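Side-chain contacts in carboxylesterase (PDB 3WJ2), which probably hydrolyses carboxylic esters as an alpha/beta-hydrolase-fold carboxylesterase from the archaeon Ferroplasma acidiphilum, here crystallised without iron: residues 111-116 with 135-140; 163-168 with 175-180. All coordinates share one frame; numbering follows the deposited sequence.

Contact 1. Residues 111-116 with 135-140; sequences ISIEYR and HYIAKK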
ATOM      1  N   ILE B 111     -16.978 -32.125   5.985  1.00 13.40           N
ATOM      2  CA  ILE B 111     -17.020 -32.729   7.315  1.00 13.13           C
ATOM      3  C   ILE B 111     -16.509 -31.676   8.270  1.00 14.32           C
ATOM      4  O   ILE B 111     -15.294 -31.408   8.353  1.00 13.75           O
ATOM      5  CB  ILE B 111     -16.177 -34.047   7.415  1.00 15.01           C
ATOM      6  CG1 ILE B 111     -16.706 -35.033   6.325  1.00 16.08           C
ATOM      7  CG2 ILE B 111     -16.274 -34.633   8.876  1.00 15.17           C
ATOM      8  CD1 ILE B 111     -15.844 -36.358   6.246  1.00 18.00           C
ATOM      9  N   SER B 112     -17.411 -31.107   9.051  1.00 11.89           N
ATOM     10  CA  SER B 112     -17.059 -30.022   9.962  1.00 13.53           C
ATOM     11  C   SER B 112     -16.650 -30.616  11.288  1.00 14.16           C
ATOM     12  O   SER B 112     -17.407 -31.382  11.950  1.00 14.18           O
ATOM     13  CB  SER B 112     -18.280 -29.088  10.054  1.00 12.52           C
ATOM     14  OG  SER B 112     -18.023 -28.097  11.060  1.00 14.34           O
ATOM     15  N   ILE B 113     -15.398 -30.353  11.698  1.00 10.44           N
ATOM     16  CA  ILE B 113     -14.836 -31.004  12.892  1.00 12.02           C
ATOM     17  C   ILE B 113     -14.690 -30.083  14.071  1.00 11.38           C
ATOM     18  O   ILE B 113     -14.201 -28.940  13.959  1.00 12.68           O
ATOM     19  CB  ILE B 113     -13.453 -31.618  12.550  1.00 13.13           C
ATOM     20  CG1 ILE B 113     -13.647 -32.731  11.511  1.00 15.95           C
ATOM     21  CG2 ILE B 113     -12.756 -32.188  13.787  1.00 15.09           C
ATOM     22  CD1 ILE B 113     -12.386 -32.961  10.682  1.00 19.01           C
ATOM     23  N   GLU B 114     -15.211 -30.533  15.208  1.00 12.74           N
ATOM     24  CA  GLU B 114     -15.090 -29.774  16.458  1.00 13.89           C
ATOM     25  C   GLU B 114     -13.825 -30.065  17.219  1.00 16.67           C
ATOM     26  O   GLU B 114     -13.835 -30.887  18.192  1.00 18.45           O
ATOM     27  CB  GLU B 114     -16.285 -29.994  17.438  1.00 18.42           C
ATOM     28  CG  GLU B 114     -17.287 -28.991  17.252  1.00 19.92           C
ATOM     29  CD  GLU B 114     -18.488 -29.197  18.181  1.00 20.94           C
ATOM     30  OE1 GLU B 114     -18.488 -30.027  19.149  1.00 24.91           O
ATOM     31  OE2 GLU B 114     -19.467 -28.563  17.811  1.00 17.59           O
ATOM     32  N   TYR B 115     -12.751 -29.320  16.923  1.00 13.25           N
ATOM     33  CA  TYR B 115     -11.525 -29.442  17.735  1.00 12.68           C
ATOM     34  C   TYR B 115     -11.642 -28.767  19.065  1.00 12.92           C
ATOM     35  O   TYR B 115     -12.609 -28.015  19.302  1.00 14.75           O
ATOM     36  CB  TYR B 115     -10.353 -28.802  16.920  1.00 12.48           C
ATOM     37  CG  TYR B 115     -10.606 -27.323  16.537  1.00  8.51           C
ATOM     38  CD1 TYR B 115     -10.241 -26.277  17.441  1.00 11.97           C
ATOM     39  CD2 TYR B 115     -11.245 -27.002  15.300  1.00  9.32           C
ATOM     40  CE1 TYR B 115     -10.484 -24.959  17.038  1.00  8.75           C
ATOM     41  CE2 TYR B 115     -11.402 -25.661  14.906  1.00  8.00           C
ATOM     42  CZ  TYR B 115     -11.035 -24.696  15.805  1.00  7.86           C
ATOM     43  OH  TYR B 115     -11.217 -23.345  15.560  1.00 12.59           O
ATOM     44  N   ARG B 116     -10.723 -29.080  19.960  1.00 11.08           N
ATOM     45  CA  ARG B 116     -10.794 -28.597  21.386  1.00 11.55           C
ATOM     46  C   ARG B 116     -10.364 -27.119  21.417  1.00 13.43           C
ATOM     47  O   ARG B 116      -9.437 -26.667  20.677  1.00 12.52           O
ATOM     48  CB  ARG B 116      -9.939 -29.465  22.273  1.00 12.27           C
ATOM     49  CG  ARG B 116     -10.614 -30.882  22.385  1.00 14.58           C
ATOM     50  CD  ARG B 116      -9.677 -31.862  23.140  1.00 15.57           C
ATOM     51  NE  ARG B 116      -8.427 -32.026  22.389  1.00 14.00           N
ATOM     52  CZ  ARG B 116      -7.318 -32.620  22.822  1.00 12.64           C
ATOM     53  NH1 ARG B 116      -7.373 -33.083  24.107  1.00 16.58           N
ATOM     54  NH2 ARG B 116      -6.221 -32.714  22.075  1.00 15.11           N
ATOM     55  N   HIS B 135      -5.823 -37.633   9.684  1.00 12.37           N
ATOM     56  CA  HIS B 135      -5.290 -39.000   9.480  1.00 15.04           C
ATOM     57  C   HIS B 135      -6.294 -40.041   9.852  1.00 14.65           C
ATOM     58  O   HIS B 135      -6.376 -41.109   9.169  1.00 16.77           O
ATOM     59  CB  HIS B 135      -3.939 -39.149  10.189  1.00 14.41           C
ATOM     60  CG  HIS B 135      -2.813 -38.498   9.449  1.00 14.03           C
ATOM     61  ND1 HIS B 135      -2.325 -38.962   8.238  1.00 17.94           N
ATOM     62  CD2 HIS B 135      -2.181 -37.325   9.686  1.00 16.68           C
ATOM     63  CE1 HIS B 135      -1.372 -38.143   7.821  1.00 18.76           C
ATOM     64  NE2 HIS B 135      -1.247 -37.149   8.693  1.00 17.09           N
ATOM     65  N   TYR B 136      -7.109 -39.799  10.864  1.00 14.22           N
ATOM     66  CA  TYR B 136      -8.172 -40.774  11.238  1.00 14.44           C
ATOM     67  C   TYR B 136      -9.157 -40.986  10.101  1.00 17.88           C
ATOM     68  O   TYR B 136      -9.462 -42.167   9.727  1.00 15.70           O
ATOM     69  CB  TYR B 136      -8.846 -40.277  12.496  1.00 15.96           C
ATOM     70  CG  TYR B 136      -9.971 -41.140  13.071  1.00 19.11           C
ATOM     71  CD1 TYR B 136      -9.811 -41.849  14.232  1.00 22.70           C
ATOM     72  CD2 TYR B 136     -11.246 -41.026  12.530  1.00 23.35           C
ATOM     73  CE1 TYR B 136     -10.918 -42.535  14.791  1.00 25.53           C
ATOM     74  CE2 TYR B 136     -12.329 -41.682  13.072  1.00 29.92           C
ATOM     75  CZ  TYR B 136     -12.151 -42.439  14.209  1.00 30.64           C
ATOM     76  OH  TYR B 136     -13.304 -43.072  14.786  1.00 32.34           O
ATOM     77  N   ILE B 137      -9.686 -39.888   9.551  1.00 15.30           N
ATOM     78  CA  ILE B 137     -10.628 -40.018   8.461  1.00 17.37           C
ATOM     79  C   ILE B 137      -9.997 -40.578   7.213  1.00 17.15           C
ATOM     80  O   ILE B 137     -10.632 -41.393   6.506  1.00 18.34           O
ATOM     81  CB  ILE B 137     -11.384 -38.688   8.211  1.00 17.46           C
ATOM     82  CG1 ILE B 137     -12.172 -38.387   9.483  1.00 18.23           C
ATOM     83  CG2 ILE B 137     -12.380 -38.856   7.035  1.00 17.67           C
ATOM     84  CD1 ILE B 137     -12.568 -36.862   9.649  1.00 18.71           C
ATOM     85  N   ALA B 138      -8.773 -40.228   6.918  1.00 16.38           N
ATOM     86  CA  ALA B 138      -8.088 -40.774   5.747  1.00 17.91           C
ATOM     87  C   ALA B 138      -7.915 -42.317   5.898  1.00 21.76           C
ATOM     88  O   ALA B 138      -8.128 -43.070   4.912  1.00 22.42           O
ATOM     89  CB  ALA B 138      -6.789 -40.150   5.484  1.00 17.84           C
ATOM     90  N   LYS B 139      -7.564 -42.769   7.095  1.00 21.93           N
ATOM     91  CA  LYS B 139      -7.440 -44.236   7.269  1.00 23.87           C
ATOM     92  C   LYS B 139      -8.750 -44.903   7.167  1.00 23.88           C
ATOM     93  O   LYS B 139      -8.813 -46.004   6.610  1.00 25.94           O
ATOM     94  CB  LYS B 139      -6.843 -44.587   8.595  1.00 26.49           C
ATOM     95  CG  LYS B 139      -5.391 -44.248   8.671  1.00 32.09           C
ATOM     96  CD  LYS B 139      -4.834 -44.434  10.149  1.00 39.15           C
ATOM     97  CE  LYS B 139      -5.906 -44.507  11.293  1.00 42.39           C
ATOM     98  NZ  LYS B 139      -5.264 -44.270  12.648  1.00 44.96           N
ATOM     99  N   LYS B 140      -9.796 -44.309   7.720  1.00 20.96           N
ATOM    100  CA  LYS B 140     -11.093 -44.946   7.808  1.00 22.75           C
ATOM    101  C   LYS B 140     -12.046 -44.445   6.730  1.00 21.81           C
ATOM    102  O   LYS B 140     -13.220 -44.304   6.979  1.00 22.21           O
ATOM    103  CB  LYS B 140     -11.710 -44.709   9.202  1.00 23.78           C
ATOM    104  CG  LYS B 140     -10.816 -45.312  10.300  1.00 30.99           C
ATOM    105  CD  LYS B 140     -11.447 -45.093  11.622  1.00 32.12           C
ATOM    106  CE  LYS B 140     -10.424 -45.376  12.745  1.00 39.09           C
ATOM    107  NZ  LYS B 140      -9.854 -46.789  12.658  1.00 41.96           N
TER

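Contact 2. Residues 163-168 with 175-180; sequences AALCLK and EMPAVQ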
ATOM      1  N   ALA B 163      -3.508 -25.130   7.519  1.00 10.37           N
ATOM      2  CA  ALA B 163      -2.180 -24.860   6.907  1.00 10.02           C
ATOM      3  C   ALA B 163      -1.193 -25.625   7.776  1.00  9.38           C
ATOM      4  O   ALA B 163      -0.263 -26.235   7.210  1.00  9.64           O
ATOM      5  CB  ALA B 163      -1.873 -23.395   6.966  1.00 10.10           C
ATOM      6  N   ALA B 164      -1.285 -25.586   9.092  1.00  9.41           N
ATOM      7  CA  ALA B 164      -0.274 -26.205   9.975  1.00  9.30           C
ATOM      8  C   ALA B 164      -0.253 -27.710   9.867  1.00 10.47           C
ATOM      9  O   ALA B 164       0.825 -28.309   9.892  1.00 12.69           O
ATOM     10  CB  ALA B 164      -0.567 -25.782  11.373  1.00 10.91           C
ATOM     11  N   LEU B 165      -1.424 -28.331   9.723  1.00 10.59           N
ATOM     12  CA  LEU B 165      -1.433 -29.799   9.701  1.00 11.25           C
ATOM     13  C   LEU B 165      -0.724 -30.223   8.405  1.00 13.65           C
ATOM     14  O   LEU B 165      -0.033 -31.262   8.430  1.00 12.53           O
ATOM     15  CB  LEU B 165      -2.844 -30.420   9.873  1.00 12.77           C
ATOM     16  CG  LEU B 165      -3.765 -30.335   8.659  1.00  9.83           C
ATOM     17  CD1 LEU B 165      -3.604 -31.573   7.813  1.00 11.85           C
ATOM     18  CD2 LEU B 165      -5.219 -30.361   9.201  1.00 12.35           C
ATOM     19  N   CYS B 166      -0.847 -29.449   7.303  1.00 11.74           N
ATOM     20  CA  CYS B 166      -0.179 -29.803   6.031  1.00 12.50           C
ATOM     21  C   CYS B 166       1.313 -29.770   6.242  1.00 13.22           C
ATOM     22  O   CYS B 166       1.999 -30.694   5.772  1.00 14.61           O
ATOM     23  CB  CYS B 166      -0.545 -28.872   4.912  1.00 10.22           C
ATOM     24  SG  CYS B 166      -2.317 -29.165   4.430  1.00 12.73           S
ATOM     25  N   LEU B 167       1.796 -28.784   6.966  1.00 13.31           N
ATOM     26  CA  LEU B 167       3.255 -28.689   7.220  1.00 14.04           C
ATOM     27  C   LEU B 167       3.711 -29.931   7.990  1.00 14.64           C
ATOM     28  O   LEU B 167       4.782 -30.507   7.714  1.00 14.74           O
ATOM     29  CB  LEU B 167       3.561 -27.490   8.124  1.00 12.79           C
ATOM     30  CG  LEU B 167       3.673 -26.202   7.367  1.00 17.12           C
ATOM     31  CD1 LEU B 167       3.791 -25.064   8.340  1.00 19.99           C
ATOM     32  CD2 LEU B 167       5.056 -26.182   6.437  1.00 19.37           C
ATOM     33  N   LYS B 168       2.939 -30.379   8.978  1.00 13.17           N
ATOM     34  CA  LYS B 168       3.392 -31.576   9.748  1.00 14.19           C
ATOM     35  C   LYS B 168       3.316 -32.857   8.895  1.00 14.04           C
ATOM     36  O   LYS B 168       4.205 -33.781   9.015  1.00 14.49           O
ATOM     37  CB  LYS B 168       2.540 -31.712  11.041  1.00 12.90           C
ATOM     38  CG  LYS B 168       3.035 -32.939  11.871  1.00 13.68           C
ATOM     39  CD  LYS B 168       2.431 -33.044  13.257  1.00 14.63           C
ATOM     40  CE  LYS B 168       2.738 -34.527  13.797  1.00 15.76           C
ATOM     41  NZ  LYS B 168       2.305 -34.409  15.297  1.00 20.75           N
ATOM     42  N   GLU B 175       0.823 -39.315   4.550  1.00 22.82           N
ATOM     43  CA  GLU B 175      -0.271 -38.983   3.619  1.00 21.54           C
ATOM     44  C   GLU B 175      -0.560 -37.471   3.738  1.00 18.61           C
ATOM     45  O   GLU B 175      -0.569 -36.907   4.836  1.00 19.77           O
ATOM     46  CB  GLU B 175      -1.509 -39.787   3.934  1.00 22.20           C
ATOM     47  CG  GLU B 175      -2.530 -39.630   2.791  1.00 26.95           C
ATOM     48  CD  GLU B 175      -3.808 -40.444   2.906  1.00 33.46           C
ATOM     49  OE1 GLU B 175      -3.915 -41.382   3.741  1.00 39.62           O
ATOM     50  OE2 GLU B 175      -4.723 -40.138   2.114  1.00 33.22           O
ATOM     51  N   MET B 176      -0.730 -36.809   2.607  1.00 20.46           N
ATOM     52  CA  MET B 176      -0.910 -35.375   2.692  1.00 19.19           C
ATOM     53  C   MET B 176      -2.366 -35.129   2.154  1.00 17.07           C
ATOM     54  O   MET B 176      -2.878 -35.825   1.267  1.00 16.38           O
ATOM     55  CB  MET B 176       0.247 -34.684   1.818  1.00 23.54           C
ATOM     56  CG  MET B 176       1.826 -34.482   2.588  1.00 17.33           C
ATOM     57  SD  MET B 176       1.975 -32.873   1.762  1.00 37.32           S
ATOM     58  CE  MET B 176       0.792 -32.213   2.940  1.00 20.24           C
ATOM     59  N   PRO B 177      -3.064 -34.094   2.695  1.00 13.96           N
ATOM     60  CA  PRO B 177      -4.336 -33.708   2.052  1.00 12.87           C
ATOM     61  C   PRO B 177      -4.214 -33.316   0.582  1.00 12.92           C
ATOM     62  O   PRO B 177      -3.114 -32.887   0.148  1.00 12.93           O
ATOM     63  CB  PRO B 177      -4.750 -32.470   2.859  1.00 12.99           C
ATOM     64  CG  PRO B 177      -4.032 -32.608   4.186  1.00 12.32           C
ATOM     65  CD  PRO B 177      -2.688 -33.171   3.791  1.00 14.67           C
ATOM     66  N   ALA B 178      -5.325 -33.446  -0.184  1.00 13.10           N
ATOM     67  CA  ALA B 178      -5.315 -33.195  -1.600  1.00 12.71           C
ATOM     68  C   ALA B 178      -5.218 -31.688  -1.930  1.00 13.26           C
ATOM     69  O   ALA B 178      -4.752 -31.341  -2.983  1.00 13.22           O
ATOM     70  CB  ALA B 178      -6.579 -33.785  -2.225  1.00 13.81           C
ATOM     71  N   VAL B 179      -5.728 -30.861  -0.997  1.00 12.54           N
ATOM     72  CA  VAL B 179      -5.778 -29.412  -1.205  1.00 11.22           C
ATOM     73  C   VAL B 179      -5.908 -28.798   0.188  1.00  9.83           C
ATOM     74  O   VAL B 179      -6.381 -29.513   1.082  1.00 10.78           O
ATOM     75  CB  VAL B 179      -6.898 -29.032  -2.145  1.00 11.67           C
ATOM     76  CG1 VAL B 179      -8.341 -29.433  -1.583  1.00 12.09           C
ATOM     77  CG2 VAL B 179      -6.800 -27.456  -2.380  1.00 10.99           C
ATOM     78  N   GLN B 180      -5.421 -27.565   0.320  1.00  9.69           N
ATOM     79  CA  GLN B 180      -5.632 -26.771   1.525  1.00  9.92           C
ATOM     80  C   GLN B 180      -6.358 -25.549   1.113  1.00 10.54           C
ATOM     81  O   GLN B 180      -5.860 -24.781   0.324  1.00 10.87           O
ATOM     82  CB  GLN B 180      -4.290 -26.520   2.291  1.00 10.21           C
ATOM     83  CG  GLN B 180      -3.204 -25.845   1.400  1.00 11.65           C
ATOM     84  CD  GLN B 180      -1.931 -25.606   2.155  1.00 14.29           C
ATOM     85  OE1 GLN B 180      -1.966 -25.174   3.277  1.00 11.96           O
ATOM     86  NE2 GLN B 180      -0.752 -25.889   1.487  1.00 13.06           N
TER
HETATM   87  O   HOH W   1       0.374 -25.159   4.614  1.00 10.10           O

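Contact 1. Residues 111-116 with 135-140
I137, on the last turn of helix 125-139, points its side chain at the strand and meets I113 tip to tip, the two CD1 methyls lying 4.0 Å apart. Both isoleucines carry CG1 anti to the carbonyl carbon (chi1 -64° in I113, -62° in I137), and chi2 values near 155° carry each CD1 out toward the other. The other branch of I137 is used as well: its CG2 faces CD1 of I111 at 4.3 Å, a looser touch. One helix residue is thus shared by two alternate residues of the strand, I111 and I113, whose side chains leave the same face. No hydrogen bond crosses the interface, and the CA atoms of I111 and I137 remain 9.8 Å apart, a gap that the branched side chains bridge. All three isoleucines are buried. Around them, strand 109-113 runs between strands 63-71 and 78-82, with backbone bonds to both; L80 of strand 78-82 touches I111, I113 and I137 alike, and S133, one turn earlier on helix 125-139, packs on I113, so that the helix is seated across neighbouring strands of the central sheet.

Contact 2. Residues 163-168 with 175-180
C166 carries most of the apolar contact, its thiol pointing from helix 157-172 into the returning chain. SG lies 3.9 Å from CG of P177 and equally close to CB of Q180, touching the proline ring and the root of the glutamine side chain together. L165 reaches the same proline from another direction: its CG sits between backbone N and carbonyl carbon (chi1 75°), and CD1 approaches P177 CG at 3.8 Å as the two side chains cross obliquely. M176 adds a third apolar touch, its CE methyl lying 4.1 Å from CB of C166, although the geometry of this side chain is distorted and the exact placing of CE is doubtful.

The polar part is mediated by water, for no direct hydrogen bond joins the segments. A water donates to A163 O at 2.9 Å and to Q180 OE1 at 2.7 Å, linking a helix carbonyl to the glutamine amide. The other end of that amide is held too, NE2 bonding to P241 O, so both ends of the group are engaged and its rotation is probably fixed.

The arrangement belongs to the beta-alpha-beta crossover of the alpha/beta-hydrolase fold: strand 150-155, helix 157-172 and the parallel strand 180-183, where the strand-to-helix turn carries G154, S156 and G158, a GxSxG pattern consistent with a nucleophile elbow.

Both contacts are buried and pack a helix of the alpha/beta-hydrolase fold against what lies beside it, yet they use different elements. Contact 1 sets helix 125-139 on strand 109-113 and is purely aliphatic, as suits a helix lying on the face of a sheet. Contact 2 joins helix 157-172 to the chain that leads into strand 180-183; it buries more than twice the surface, mixes sulfur, proline and aliphatic groups, and includes a water that bridges a helix carbonyl and a side-chain amide oxygen. The two sites, with centres about 13 Å apart, adjoin through H135 and A138, which pack against E175, while P177 touches F134 of helix 125-139.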